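Local coordinates for conserved membrane protein (Chlamydia abortus, PDB 6GZU) that combines deubiquitinating and acetyltransferase activities as a CE-clan effector enzyme that induces Golgi fragmentation, at residues F15-I23 / D200-S209. Sequence-based numbering, arbitrary orientation.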
loop_
_atom_site.group_PDB
_atom_site.type_symbol
_atom_site.label_atom_id
_atom_site.label_comp_id
_atom_site.label_asym_id
_atom_site.label_seq_id
_atom_site.Cartn_x
_atom_site.Cartn_y
_atom_site.Cartn_z
ATOM N N PHE A 15 -0.078 -22.707 0.020
ATOM C CA PHE A 15 -0.601 -21.430 -0.497
ATOM C C PHE A 15 0.075 -21.005 -1.769
ATOM O O PHE A 15 1.295 -20.778 -1.776
ATOM C CB PHE A 15 -0.390 -20.301 0.520
ATOM C CG PHE A 15 -0.997 -20.589 1.830
ATOM C CD1 PHE A 15 -2.356 -20.751 1.939
ATOM C CD2 PHE A 15 -0.216 -20.777 2.947
ATOM C CE1 PHE A 15 -2.930 -21.059 3.145
ATOM C CE2 PHE A 15 -0.797 -21.084 4.162
ATOM C CZ PHE A 15 -2.145 -21.230 4.256
ATOM N N SER A 16 -0.702 -20.874 -2.838
ATOM C CA SER A 16 -0.204 -20.184 -4.021
ATOM C C SER A 16 -0.020 -18.708 -3.611
ATOM O O SER A 16 -0.927 -18.097 -3.055
ATOM C CB SER A 16 -1.205 -20.334 -5.176
ATOM O OG SER A 16 -1.657 -21.690 -5.297
ATOM N N SER A 17 1.177 -18.170 -3.850
ATOM C CA SER A 17 1.523 -16.779 -3.577
ATOM C C SER A 17 0.600 -15.843 -4.337
ATOM O O SER A 17 -0.074 -16.230 -5.320
ATOM C CB SER A 17 2.928 -16.524 -4.084
ATOM O OG SER A 17 2.961 -16.867 -5.452
ATOM N N TRP A 18 0.588 -14.602 -3.888
ATOM C CA TRP A 18 -0.193 -13.558 -4.532
ATOM C C TRP A 18 0.809 -12.582 -5.137
ATOM O O TRP A 18 1.745 -12.152 -4.448
ATOM C CB TRP A 18 -1.089 -12.861 -3.497
ATOM C CG TRP A 18 -2.392 -13.566 -3.235
ATOM C CD1 TRP A 18 -2.695 -14.866 -3.528
ATOM C CD2 TRP A 18 -3.564 -13.000 -2.627
ATOM N NE1 TRP A 18 -4.000 -15.139 -3.141
ATOM C CE2 TRP A 18 -4.544 -14.012 -2.572
ATOM C CE3 TRP A 18 -3.862 -11.731 -2.096
ATOM C CZ2 TRP A 18 -5.815 -13.799 -2.039
ATOM C CZ3 TRP A 18 -5.127 -11.513 -1.566
ATOM C CH2 TRP A 18 -6.092 -12.549 -1.536
ATOM N N ASP A 19 0.646 -12.297 -6.428
ATOM C CA ASP A 19 1.503 -11.365 -7.172
ATOM C C ASP A 19 0.831 -9.973 -7.114
ATOM O O ASP A 19 -0.192 -9.792 -6.445
ATOM C CB ASP A 19 1.746 -11.856 -8.638
ATOM C CG ASP A 19 0.428 -11.970 -9.495
ATOM O OD1 ASP A 19 -0.637 -11.451 -9.097
ATOM O OD2 ASP A 19 0.428 -12.587 -10.603
ATOM N N HIS A 20 1.403 -8.994 -7.801
ATOM C CA HIS A 20 0.860 -7.652 -7.728
ATOM C C HIS A 20 -0.617 -7.622 -8.140
ATOM O O HIS A 20 -1.423 -6.910 -7.523
ATOM C CB HIS A 20 1.645 -6.716 -8.611
ATOM C CG HIS A 20 1.274 -5.275 -8.433
ATOM N ND1 HIS A 20 1.129 -4.413 -9.493
ATOM C CD2 HIS A 20 1.086 -4.531 -7.311
ATOM C CE1 HIS A 20 0.846 -3.202 -9.040
ATOM N NE2 HIS A 20 0.794 -3.252 -7.718
ATOM N N LEU A 21 -0.992 -8.357 -9.184
ATOM C CA LEU A 21 -2.392 -8.313 -9.654
ATOM C C LEU A 21 -3.378 -8.900 -8.631
ATOM O O LEU A 21 -4.468 -8.347 -8.422
ATOM C CB LEU A 21 -2.557 -8.993 -11.040
ATOM C CG LEU A 21 -1.790 -8.225 -12.138
ATOM C CD1 LEU A 21 -1.864 -8.879 -13.507
ATOM C CD2 LEU A 21 -2.265 -6.786 -12.234
ATOM N N GLU A 22 -2.986 -9.991 -7.973
ATOM C CA GLU A 22 -3.820 -10.599 -6.922
ATOM C C GLU A 22 -3.959 -9.692 -5.712
ATOM O O GLU A 22 -5.065 -9.524 -5.166
ATOM C CB GLU A 22 -3.274 -11.958 -6.509
ATOM C CG GLU A 22 -3.656 -12.992 -7.519
ATOM C CD GLU A 22 -2.694 -14.166 -7.708
ATOM O OE1 GLU A 22 -1.458 -14.039 -7.603
ATOM O OE2 GLU A 22 -3.204 -15.243 -8.038
ATOM N N ILE A 23 -2.863 -9.052 -5.324
ATOM C CA ILE A 23 -2.936 -8.102 -4.232
ATOM C C ILE A 23 -3.837 -6.924 -4.625
ATOM O O ILE A 23 -4.727 -6.524 -3.873
ATOM C CB ILE A 23 -1.538 -7.561 -3.896
ATOM C CG1 ILE A 23 -0.679 -8.671 -3.275
ATOM C CG2 ILE A 23 -1.651 -6.382 -2.927
ATOM C CD1 ILE A 23 0.837 -8.362 -3.299
ATOM N N ASP A 200 6.616 -19.098 5.419
ATOM C CA ASP A 200 7.097 -19.675 4.180
ATOM C C ASP A 200 7.748 -18.581 3.353
ATOM O O ASP A 200 7.963 -17.466 3.826
ATOM C CB ASP A 200 5.927 -20.319 3.440
ATOM C CG ASP A 200 4.787 -19.362 3.238
ATOM O OD1 ASP A 200 5.066 -18.197 2.870
ATOM O OD2 ASP A 200 3.612 -19.770 3.457
ATOM N N SER A 201 8.060 -18.868 2.104
ATOM C CA SER A 201 8.840 -17.900 1.346
ATOM C C SER A 201 7.946 -17.090 0.413
ATOM O O SER A 201 8.423 -16.198 -0.304
ATOM C CB SER A 201 9.928 -18.622 0.555
ATOM O OG SER A 201 9.440 -19.866 0.084
ATOM N N THR A 202 6.650 -17.389 0.430
ATOM C CA THR A 202 5.791 -17.006 -0.686
ATOM C C THR A 202 4.467 -16.307 -0.338
ATOM O O THR A 202 3.827 -15.739 -1.230
ATOM C CB THR A 202 5.462 -18.243 -1.557
ATOM O OG1 THR A 202 4.689 -19.180 -0.796
ATOM C CG2 THR A 202 6.748 -18.935 -2.042
ATOM N N SER A 203 4.052 -16.351 0.934
ATOM C CA SER A 203 2.721 -15.858 1.360
ATOM C C SER A 203 2.624 -14.403 1.785
ATOM O O SER A 203 1.563 -13.974 2.276
ATOM C CB SER A 203 2.172 -16.658 2.521
ATOM O OG SER A 203 3.055 -16.608 3.625
ATOM N N CYS A 204 3.691 -13.622 1.615
ATOM C CA CYS A 204 3.668 -12.212 2.041
ATOM C C CYS A 204 2.506 -11.425 1.483
ATOM O O CYS A 204 1.955 -10.562 2.218
ATOM C CB CYS A 204 4.980 -11.532 1.643
ATOM S SG CYS A 204 5.441 -11.876 -0.080
ATOM N N GLY A 205 2.161 -11.642 0.202
ATOM C CA GLY A 205 1.077 -10.881 -0.428
ATOM C C GLY A 205 -0.279 -11.194 0.187
ATOM O O GLY A 205 -1.152 -10.321 0.281
ATOM N N ILE A 206 -0.459 -12.434 0.625
ATOM C CA ILE A 206 -1.716 -12.834 1.261
ATOM C C ILE A 206 -1.760 -12.216 2.655
ATOM O O ILE A 206 -2.781 -11.622 3.046
ATOM C CB ILE A 206 -1.796 -14.341 1.368
ATOM C CG1 ILE A 206 -1.670 -14.952 -0.033
ATOM C CG2 ILE A 206 -3.105 -14.749 2.034
ATOM C CD1 ILE A 206 -1.521 -16.472 -0.041
ATOM N N TRP A 207 -0.651 -12.276 3.379
ATOM C CA TRP A 207 -0.637 -11.698 4.714
ATOM C C TRP A 207 -0.970 -10.199 4.715
ATOM O O TRP A 207 -1.742 -9.719 5.571
ATOM C CB TRP A 207 0.751 -11.872 5.351
ATOM C CG TRP A 207 0.918 -13.195 6.002
ATOM C CD1 TRP A 207 1.768 -14.220 5.626
ATOM C CD2 TRP A 207 0.268 -13.620 7.186
ATOM N NE1 TRP A 207 1.633 -15.259 6.486
ATOM C CE2 TRP A 207 0.750 -14.916 7.478
ATOM C CE3 TRP A 207 -0.688 -13.036 8.033
ATOM C CZ2 TRP A 207 0.293 -15.658 8.569
ATOM C CZ3 TRP A 207 -1.136 -13.772 9.119
ATOM C CH2 TRP A 207 -0.631 -15.063 9.393
ATOM N N LEU A 208 -0.354 -9.428 3.819
ATOM C CA LEU A 208 -0.568 -7.978 3.864
ATOM C C LEU A 208 -2.007 -7.678 3.428
ATOM O O LEU A 208 -2.602 -6.696 3.923
ATOM C CB LEU A 208 0.453 -7.239 3.001
ATOM C CG LEU A 208 0.362 -7.396 1.470
ATOM C CD1 LEU A 208 -0.661 -6.379 0.867
ATOM C CD2 LEU A 208 1.740 -7.230 0.830
ATOM N N SER A 209 -2.603 -8.514 2.564
ATOM C CA SER A 209 -3.989 -8.302 2.157
ATOM C C SER A 209 -4.949 -8.574 3.317
ATOM O O SER A 209 -5.917 -7.812 3.539
ATOM C CB SER A 209 -4.325 -9.190 0.954
ATOM O OG SER A 209 -3.527 -8.827 -0.161
HETATM O O HOH W 1 2.833 -13.350 -2.150
HETATM O O HOH W 2 1.382 -14.461 -1.073
#
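Trp-18 lies against Ile-206, Gly-205 and Ser-209, on the first turns of helix 204-217. Trp-18 CB starts 4.1 Å from Gly-205 C. With CG anti to the carbonyl carbon (chi1 -84°), the indole leaves the backbone and lays one face over Ile-206. Trp-18 CG and Trp-18 CD1 each sit 3.6 Å from Ile-206 CG1, which stands almost on the normal of the five-membered ring, 10° off it, in a CH-pi contact; CD2, NE1 and CE2 stay near the same methylene, slightly farther off. CE3 and CZ3 pass on to Ser-209: Trp-18 CZ3 meets Ser-209 CB at 3.5 Å and Ser-209 OG, near the ring plane at the edge, at 3.4 Å. Ser-209 OG donates to Gly-205 O at 2.8 Å, nearly in line with the carbonyl bond. Glu-22 CB covers the other indole face, while Glu-22 and Asp-19 form a capping box at the start of helix 20-33. Beside the indole, Ile-23 CD1 comes within 3.8 Å of Gly-205 CA, and Ile-206 CD1 reaches Phe-15 CB. Two water positions, too close together to be filled at once, can each link Trp-18 N to Thr-202 O; one also accepts from Gly-205 N, the other from Ile-206 N. Helix 204-217 begins at Cys-204, which with His-134 and Asp-151 probably forms the catalytic triad. Apolar and CH-pi contacts thus join the N-terminal segment to this helix, and water rather than a direct bond ties Trp-18 N to Thr-202 O and the first-turn N-H groups.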